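Glycerophosphodiester phosphodiesterase (Parabacteroides distasonis, PDB 3NO3) belongs to the glycerophosphoryl diester phosphodiesterase family, whose members adopt the TIM-barrel fold, and holds a magnesium ion in a site built from acidic side chains. Local coordinates at residues 116-119 with 120-124; 140-143 with 144-148; 155-159 with 160-164. All coordinates share one frame; numbering follows the deposited sequence.

Interaction 1: residues 116-119 with 120-124; sequences AARL and SVQMV
The guanidinium of Arg-118 is met across this helical turn at its edge. Water 1 lies in its plane, and the amide nitrogen of Gln-122 comes near the same plane, while the amide itself is turned 66° from it. Both residues ride on helix 110-126, which joins strands 99-104 and 133-137 in a beta-alpha-beta unit of the TIM barrel, and their spacing of four brings them to the same flank of the helix.

The two side chains run side by side in the same direction. Gln-122 NE2 rests against the methylene Arg-118 CG at 3.7 Å. Water 1 closes the bridge, accepting from Arg-118 NE at 3.1 Å and donating to Gln-122 OE1 at 2.8 Å. Long, flexible polar residues suit this outer flank; the far end of Arg-118 turns to Asp-115, which makes a salt bridge with NH1. Beside the bridge, Leu-119 CD2 touches Gln-122 OE1 at 3.6 Å, so one amide meets both an apolar and a polar neighbour.

The inner flank carries compact residues. Ala-117 and Val-121 lie against Phe-146 of helix 140-149, and Ala-116 and Ser-120 against strand 99-104, where short side chains let the helix sit close. Buried Ser-120 finds its partner within its own helix. With OG beside its own backbone N (chi1 -70°), the hydroxyl folds back and donates to Ala-116 O at 2.8 Å. Ala-116 O also accepts from Ser-120 N at 2.9 Å, and the two donors reach it from opposite faces of the carbonyl plane, OG standing 36° out of it.

Interaction 2: residues 140-143 with 144-148; sequences MDAC and KEFIR
Four successive i to i+4 bonds, from Lys-144 N to Met-140 O through to Ile-147 N to Cys-143 O, wind nearly the whole of helix 140-149. On one flank the selenomethionine Met-140 and Lys-144 meet through their apolar parts: Met-140 SE touches Lys-144 CG at 3.9 Å, the two chains crossing at a slant. Bends at chi2 and chi3 curl Met-140 round to this meeting, whereas Lys-144 is extended beyond CG and carries its ammonium out to water 2. Lysine suits the place, having a long apolar stem to lie on the selenomethionine and a charged end for the water.

Water 2 accepts from Lys-144 NZ at 3.2 Å and donates to Asp-141 OD1 at 3.0 Å. The two charges are therefore joined through water and not directly, since Asp-141 OD1 and Lys-144 NZ stand 5.4 Å apart; Asp-141 also has a long, weak ion pair with Arg-114.

The helix links strands 133-137 and 155-157 as a beta-alpha-beta unit of the TIM barrel, which explains its two-sided character. Toward the strands it presents Ala-142, Cys-143, Phe-146 and Ile-147, all apolar or compact. Phe-146 swings CD2 to 3.3 Å from Ala-142 O, Cys-143 CA lies at the ring edge, and the ring stacks with Tyr-135. Ile-147 lays CG1 alongside Cys-143 O.

Farther along, Arg-148 grips Glu-145 side-on, opposite charges pairing along the helix. Arg-148 NE reaches Glu-145 OE1, met from above the carboxylate plane, at 2.9 Å in an almost straight bond (176°), and Arg-148 NH2 forms a salt bridge at 2.6 Å with Glu-145 OE2, on its syn side but 28° out of the plane.

Interaction 3: residues 155-159 with 160-164; sequences VSYLN and GELSP
Glu-161 reaches back across the bend to Tyr-157 and Asn-159, and its side chain can be traced outward from CB. CB and CG make no close approach of their own to the strand-side residues; CG occupies the crowded position between backbone N and carbonyl carbon (chi1 80°), and a bend at chi2 brings the carboxylate back to the strand end. CD arrives in the plane of the Tyr-157 ring, at its edge, 3.3 Å from the tyrosine OH. OE2 then accepts a short hydrogen bond of 2.5 Å from Tyr-157 OH, through the syn lone pair. OE1 takes another from Asn-159 ND2 at 2.7 Å, bent at the hydrogen (142°) and coming from above the carboxylate plane. With one donor on each oxygen, the carboxylate is fixed in rotation, its plane steeply inclined to both the ring and the amide.

Tyrosine suits its place because one side chain offers both a hydroxyl and an apolar ring. Asn-159 N lies over the ring centre, 3.8 Å above the plane, and Leu-162 CD1 packs against Tyr-157 CE2 at 4.0 Å. On the helix 140-149 side, Met-140 covers both Tyr-157 and Leu-162. Asparagine supplies an N-H on a short side chain that meets the glutamate two residues on. Between them, Gly-160 takes a positive phi of 100°, where a beta carbon would be jammed against the preceding carbonyl oxygen.

Ser-163 ends the loop as N-cap of helix 164-169; its side chain caps a backbone N of the helix while its own N bonds Glu-166 OE1, consistent with a capping box. The whole is a beta-alpha loop leaving strand 155-157 of the TIM barrel, on the side where the side chain of Leu-158 lies about 6 Å from a bound magnesium ion.

The three contacts follow one another along the barrel wall. Interactions 1 and 2, on neighbouring helices with centres 11 Å apart, meet where Val-121 CG2 packs on Phe-146 CD1 at 3.6 Å. Interaction 2 in turn touches interaction 3, 12 Å away between centres, through Met-140 CE on Leu-162 CD1 at 3.5 Å. Interactions 1 and 3 do not touch; their nearest atoms are about 8 Å apart. Interaction 3 comes nearest a bound magnesium ion, the side chain of Leu-158 lying about 6 Å away, against about 13 and 12 Å for those of Ser-120 and Phe-146. Glu-39, Asp-41 and Glu-103 bind a magnesium ion.

Interaction 1: residues 116-119 with 120-124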
loop_
_atom_site.group_PDB
_atom_site.type_symbol
_atom_site.label_atom_id
_atom_site.label_comp_id
_atom_site.label_asym_id
_atom_site.label_seq_id
_atom_site.Cartn_x
_atom_site.Cartn_y
_atom_site.Cartn_z
ATOM N N ALA A 116 -6.287 12.447 9.366
ATOM C CA ALA A 116 -5.237 12.041 8.431
ATOM C C ALA A 116 -5.856 11.464 7.149
ATOM O O ALA A 116 -5.390 11.756 6.023
ATOM C CB ALA A 116 -4.272 11.046 9.103
ATOM N N ALA A 117 -6.952 10.709 7.300
ATOM C CA ALA A 117 -7.657 10.173 6.145
ATOM C C ALA A 117 -8.347 11.271 5.301
ATOM O O ALA A 117 -8.235 11.255 4.081
ATOM C CB ALA A 117 -8.639 9.101 6.560
ATOM N N ARG A 118 -9.028 12.195 5.948
ATOM C CA ARG A 118 -9.606 13.340 5.242
ATOM C C ARG A 118 -8.540 14.123 4.459
ATOM O O ARG A 118 -8.731 14.412 3.273
ATOM C CB ARG A 118 -10.329 14.272 6.221
ATOM C CG ARG A 118 -11.091 15.416 5.509
ATOM C CD ARG A 118 -11.696 16.481 6.407
ATOM N NE ARG A 118 -10.660 17.138 7.210
ATOM C CZ ARG A 118 -10.360 16.860 8.485
ATOM N NH1 ARG A 118 -11.013 15.922 9.206
ATOM N NH2 ARG A 118 -9.373 17.544 9.065
ATOM N N LEU A 119 -7.413 14.443 5.108
ATOM C CA LEU A 119 -6.377 15.237 4.442
ATOM C C LEU A 119 -5.724 14.455 3.297
ATOM O O LEU A 119 -5.287 15.047 2.301
ATOM C CB LEU A 119 -5.344 15.788 5.420
ATOM C CG LEU A 119 -5.813 16.868 6.401
ATOM C CD1 LEU A 119 -4.746 17.101 7.503
ATOM C CD2 LEU A 119 -6.122 18.171 5.760
ATOM N N SER A 120 -5.616 13.131 3.459
ATOM C CA SER A 120 -5.109 12.250 2.421
ATOM C C SER A 120 -6.005 12.281 1.188
ATOM O O SER A 120 -5.530 12.525 0.079
ATOM C CB SER A 120 -4.997 10.798 2.907
ATOM O OG SER A 120 -3.968 10.630 3.860
ATOM N N VAL A 121 -7.310 12.160 1.401
ATOM C CA VAL A 121 -8.273 12.202 0.307
ATOM C C VAL A 121 -8.269 13.558 -0.416
ATOM O O VAL A 121 -8.251 13.578 -1.641
ATOM C CB VAL A 121 -9.718 11.899 0.825
ATOM C CG1 VAL A 121 -10.811 12.279 -0.243
ATOM C CG2 VAL A 121 -9.762 10.410 1.264
ATOM N N GLN A 122 -8.139 14.644 0.338
ATOM C CA GLN A 122 -8.029 15.991 -0.219
ATOM C C GLN A 122 -6.775 16.188 -1.096
ATOM O O GLN A 122 -6.859 16.773 -2.182
ATOM C CB GLN A 122 -8.103 17.037 0.906
ATOM C CG GLN A 122 -9.538 17.136 1.494
ATOM C CD GLN A 122 -9.657 18.034 2.677
ATOM O OE1 GLN A 122 -8.667 18.530 3.211
ATOM N NE2 GLN A 122 -10.897 18.270 3.106
HETATM N N MSE A 123 -5.648 15.683 -0.643
HETATM C CA MSE A 123 -4.413 15.758 -1.408
HETATM C C MSE A 123 -4.491 14.931 -2.693
HETATM O O MSE A 123 -4.136 15.437 -3.775
HETATM C CB MSE A 123 -3.242 15.296 -0.584
HETATM C CG MSE A 123 -1.861 15.356 -1.318
HETATM SE SE MSE A 123 -1.343 17.133 -1.823
HETATM C CE MSE A 123 -0.862 17.725 -0.037
ATOM N N VAL A 124 -4.972 13.689 -2.579
ATOM C CA VAL A 124 -5.148 12.792 -3.735
ATOM C C VAL A 124 -6.070 13.435 -4.757
ATOM O O VAL A 124 -5.763 13.433 -5.964
ATOM C CB VAL A 124 -5.604 11.380 -3.297
ATOM C CG1 VAL A 124 -5.996 10.503 -4.517
ATOM C CG2 VAL A 124 -4.442 10.701 -2.510
HETATM O O HOH W 1 -9.427 19.570 5.659
#

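Interaction 2: residues 140-143 with 144-148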
loop_
_atom_site.group_PDB
_atom_site.type_symbol
_atom_site.label_atom_id
_atom_site.label_comp_id
_atom_site.label_asym_id
_atom_site.label_seq_id
_atom_site.Cartn_x
_atom_site.Cartn_y
_atom_site.Cartn_z
HETATM N N MSE A 140 -8.622 0.841 11.822
HETATM C CA MSE A 140 -10.020 0.735 11.418
HETATM C C MSE A 140 -10.708 2.081 11.287
HETATM O O MSE A 140 -11.520 2.252 10.390
HETATM C CB MSE A 140 -10.788 -0.131 12.421
HETATM C CG MSE A 140 -12.270 -0.342 12.088
HETATM SE SE MSE A 140 -12.641 -0.983 10.279
HETATM C CE MSE A 140 -12.130 -2.813 10.598
ATOM N N ASP A 141 -10.354 3.035 12.149
ATOM C CA ASP A 141 -10.932 4.405 12.051
ATOM C C ASP A 141 -10.513 5.100 10.755
ATOM O O ASP A 141 -11.359 5.741 10.102
ATOM C CB ASP A 141 -10.600 5.230 13.309
ATOM C CG ASP A 141 -11.095 4.554 14.593
ATOM O OD1 ASP A 141 -12.325 4.451 14.724
ATOM O OD2 ASP A 141 -10.278 4.112 15.418
ATOM N N ALA A 142 -9.256 4.905 10.328
ATOM C CA ALA A 142 -8.798 5.424 9.044
ATOM C C ALA A 142 -9.573 4.800 7.870
ATOM O O ALA A 142 -10.031 5.510 7.017
ATOM C CB ALA A 142 -7.282 5.178 8.848
ATOM N N CYS A 143 -9.654 3.474 7.847
ATOM C CA CYS A 143 -10.380 2.729 6.799
ATOM C C CYS A 143 -11.837 3.186 6.697
ATOM O O CYS A 143 -12.313 3.436 5.623
ATOM C CB CYS A 143 -10.355 1.238 7.090
ATOM S SG CYS A 143 -8.705 0.442 6.960
ATOM N N LYS A 144 -12.518 3.311 7.829
ATOM C CA LYS A 144 -13.933 3.713 7.804
ATOM C C LYS A 144 -14.121 5.118 7.213
ATOM O O LYS A 144 -15.069 5.365 6.430
ATOM C CB LYS A 144 -14.543 3.628 9.218
ATOM C CG LYS A 144 -14.877 2.197 9.716
ATOM C CD LYS A 144 -15.354 2.265 11.198
ATOM C CE LYS A 144 -16.024 1.022 11.649
ATOM N NZ LYS A 144 -16.341 1.164 13.110
ATOM N N GLU A 145 -13.200 6.025 7.533
ATOM C CA GLU A 145 -13.243 7.374 6.953
ATOM C C GLU A 145 -12.938 7.377 5.468
ATOM O O GLU A 145 -13.600 8.078 4.721
ATOM C CB GLU A 145 -12.280 8.304 7.715
ATOM C CG GLU A 145 -12.447 9.801 7.400
ATOM C CD GLU A 145 -13.807 10.395 7.773
ATOM O OE1 GLU A 145 -14.718 9.704 8.288
ATOM O OE2 GLU A 145 -13.984 11.605 7.511
ATOM N N PHE A 146 -11.975 6.576 5.003
ATOM C CA PHE A 146 -11.781 6.440 3.545
ATOM C C PHE A 146 -13.031 5.886 2.818
ATOM O O PHE A 146 -13.470 6.404 1.790
ATOM C CB PHE A 146 -10.591 5.521 3.225
ATOM C CG PHE A 146 -9.234 6.141 3.455
ATOM C CD1 PHE A 146 -8.863 7.328 2.819
ATOM C CD2 PHE A 146 -8.284 5.468 4.211
ATOM C CE1 PHE A 146 -7.578 7.880 2.990
ATOM C CE2 PHE A 146 -7.019 6.029 4.437
ATOM C CZ PHE A 146 -6.665 7.229 3.806
ATOM N N ILE A 147 -13.643 4.878 3.407
ATOM C CA ILE A 147 -14.877 4.300 2.858
ATOM C C ILE A 147 -15.995 5.375 2.780
ATOM O O ILE A 147 -16.668 5.511 1.744
ATOM C CB ILE A 147 -15.308 3.050 3.694
ATOM C CG1 ILE A 147 -14.316 1.882 3.469
ATOM C CG2 ILE A 147 -16.760 2.586 3.338
ATOM C CD1 ILE A 147 -14.370 0.815 4.578
ATOM N N ARG A 148 -16.169 6.133 3.861
ATOM C CA ARG A 148 -17.201 7.171 3.945
ATOM C C ARG A 148 -16.956 8.300 2.935
ATOM O O ARG A 148 -17.875 8.723 2.255
ATOM C CB ARG A 148 -17.249 7.782 5.361
ATOM C CG ARG A 148 -18.387 8.774 5.582
ATOM C CD ARG A 148 -18.288 9.439 6.963
ATOM N NE ARG A 148 -17.252 10.465 7.041
ATOM C CZ ARG A 148 -17.340 11.712 6.548
ATOM N NH1 ARG A 148 -18.414 12.135 5.875
ATOM N NH2 ARG A 148 -16.319 12.570 6.716
HETATM O O HOH W 2 -13.490 1.724 14.435
#

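Interaction 3: residues 155-159 with 160-164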
loop_
_atom_site.group_PDB
_atom_site.type_symbol
_atom_site.label_atom_id
_atom_site.label_comp_id
_atom_site.label_asym_id
_atom_site.label_seq_id
_atom_site.Cartn_x
_atom_site.Cartn_y
_atom_site.Cartn_z
ATOM N N VAL A 155 -10.680 0.262 -0.805
ATOM C CA VAL A 155 -10.222 0.304 0.567
ATOM C C VAL A 155 -10.048 -1.147 1.109
ATOM O O VAL A 155 -11.030 -1.919 1.121
ATOM C CB VAL A 155 -11.160 1.067 1.494
ATOM C CG1 VAL A 155 -10.525 1.169 2.857
ATOM C CG2 VAL A 155 -11.517 2.477 0.938
ATOM N N SER A 156 -8.830 -1.517 1.545
ATOM C CA SER A 156 -8.566 -2.840 2.109
ATOM C C SER A 156 -8.028 -2.764 3.534
ATOM O O SER A 156 -7.261 -1.856 3.869
ATOM C CB SER A 156 -7.633 -3.657 1.242
ATOM O OG SER A 156 -8.130 -3.730 -0.048
ATOM N N TYR A 157 -8.413 -3.731 4.362
ATOM C CA TYR A 157 -7.954 -3.769 5.737
ATOM C C TYR A 157 -6.665 -4.563 5.813
ATOM O O TYR A 157 -6.568 -5.622 5.174
ATOM C CB TYR A 157 -8.992 -4.455 6.583
ATOM C CG TYR A 157 -8.846 -4.392 8.069
ATOM C CD1 TYR A 157 -8.573 -3.184 8.740
ATOM C CD2 TYR A 157 -9.114 -5.496 8.837
ATOM C CE1 TYR A 157 -8.508 -3.127 10.093
ATOM C CE2 TYR A 157 -9.085 -5.442 10.212
ATOM C CZ TYR A 157 -8.806 -4.256 10.837
ATOM O OH TYR A 157 -8.749 -4.239 12.192
ATOM N N LEU A 158 -5.701 -4.106 6.632
ATOM C CA LEU A 158 -4.426 -4.810 6.811
ATOM C C LEU A 158 -4.323 -5.745 8.017
ATOM O O LEU A 158 -3.453 -6.588 8.044
ATOM C CB LEU A 158 -3.255 -3.811 6.870
ATOM C CG LEU A 158 -2.797 -3.209 5.544
ATOM C CD1 LEU A 158 -1.930 -1.960 5.869
ATOM C CD2 LEU A 158 -2.009 -4.216 4.682
ATOM N N ASN A 159 -5.184 -5.605 9.020
ATOM C CA ASN A 159 -4.814 -6.129 10.365
ATOM C C ASN A 159 -5.069 -7.618 10.597
ATOM O O ASN A 159 -4.504 -8.208 11.544
ATOM C CB ASN A 159 -5.504 -5.301 11.439
ATOM C CG ASN A 159 -4.869 -5.469 12.787
ATOM O OD1 ASN A 159 -3.701 -5.212 12.919
ATOM N ND2 ASN A 159 -5.630 -5.958 13.791
ATOM N N GLY A 160 -5.920 -8.238 9.773
ATOM C CA GLY A 160 -5.924 -9.686 9.658
ATOM C C GLY A 160 -6.998 -10.447 10.434
ATOM O O GLY A 160 -7.100 -11.664 10.255
ATOM N N GLU A 161 -7.836 -9.772 11.228
ATOM C CA GLU A 161 -8.712 -10.503 12.167
ATOM C C GLU A 161 -10.167 -10.608 11.718
ATOM O O GLU A 161 -10.907 -11.334 12.317
ATOM C CB GLU A 161 -8.613 -9.931 13.604
ATOM C CG GLU A 161 -9.424 -8.655 13.927
ATOM C CD GLU A 161 -8.855 -7.370 13.329
ATOM O OE1 GLU A 161 -7.732 -7.383 12.771
ATOM O OE2 GLU A 161 -9.535 -6.323 13.428
ATOM N N LEU A 162 -10.560 -9.892 10.677
ATOM C CA LEU A 162 -11.947 -9.848 10.233
ATOM C C LEU A 162 -12.104 -10.703 8.986
ATOM O O LEU A 162 -11.244 -10.657 8.095
ATOM C CB LEU A 162 -12.361 -8.383 9.998
ATOM C CG LEU A 162 -12.544 -7.530 11.278
ATOM C CD1 LEU A 162 -12.984 -6.146 10.893
ATOM C CD2 LEU A 162 -13.565 -8.159 12.275
ATOM N N SER A 163 -13.187 -11.489 8.925
ATOM C CA SER A 163 -13.466 -12.361 7.790
ATOM C C SER A 163 -13.894 -11.497 6.611
ATOM O O SER A 163 -14.278 -10.333 6.803
ATOM C CB SER A 163 -14.591 -13.321 8.131
ATOM O OG SER A 163 -15.828 -12.616 8.220
ATOM N N PRO A 164 -13.823 -12.045 5.380
ATOM C CA PRO A 164 -14.306 -11.241 4.236
ATOM C C PRO A 164 -15.759 -10.772 4.373
ATOM O O PRO A 164 -16.056 -9.619 4.059
ATOM C CB PRO A 164 -14.142 -12.201 3.066
ATOM C CG PRO A 164 -12.957 -13.005 3.454
ATOM C CD PRO A 164 -13.160 -13.280 4.918
#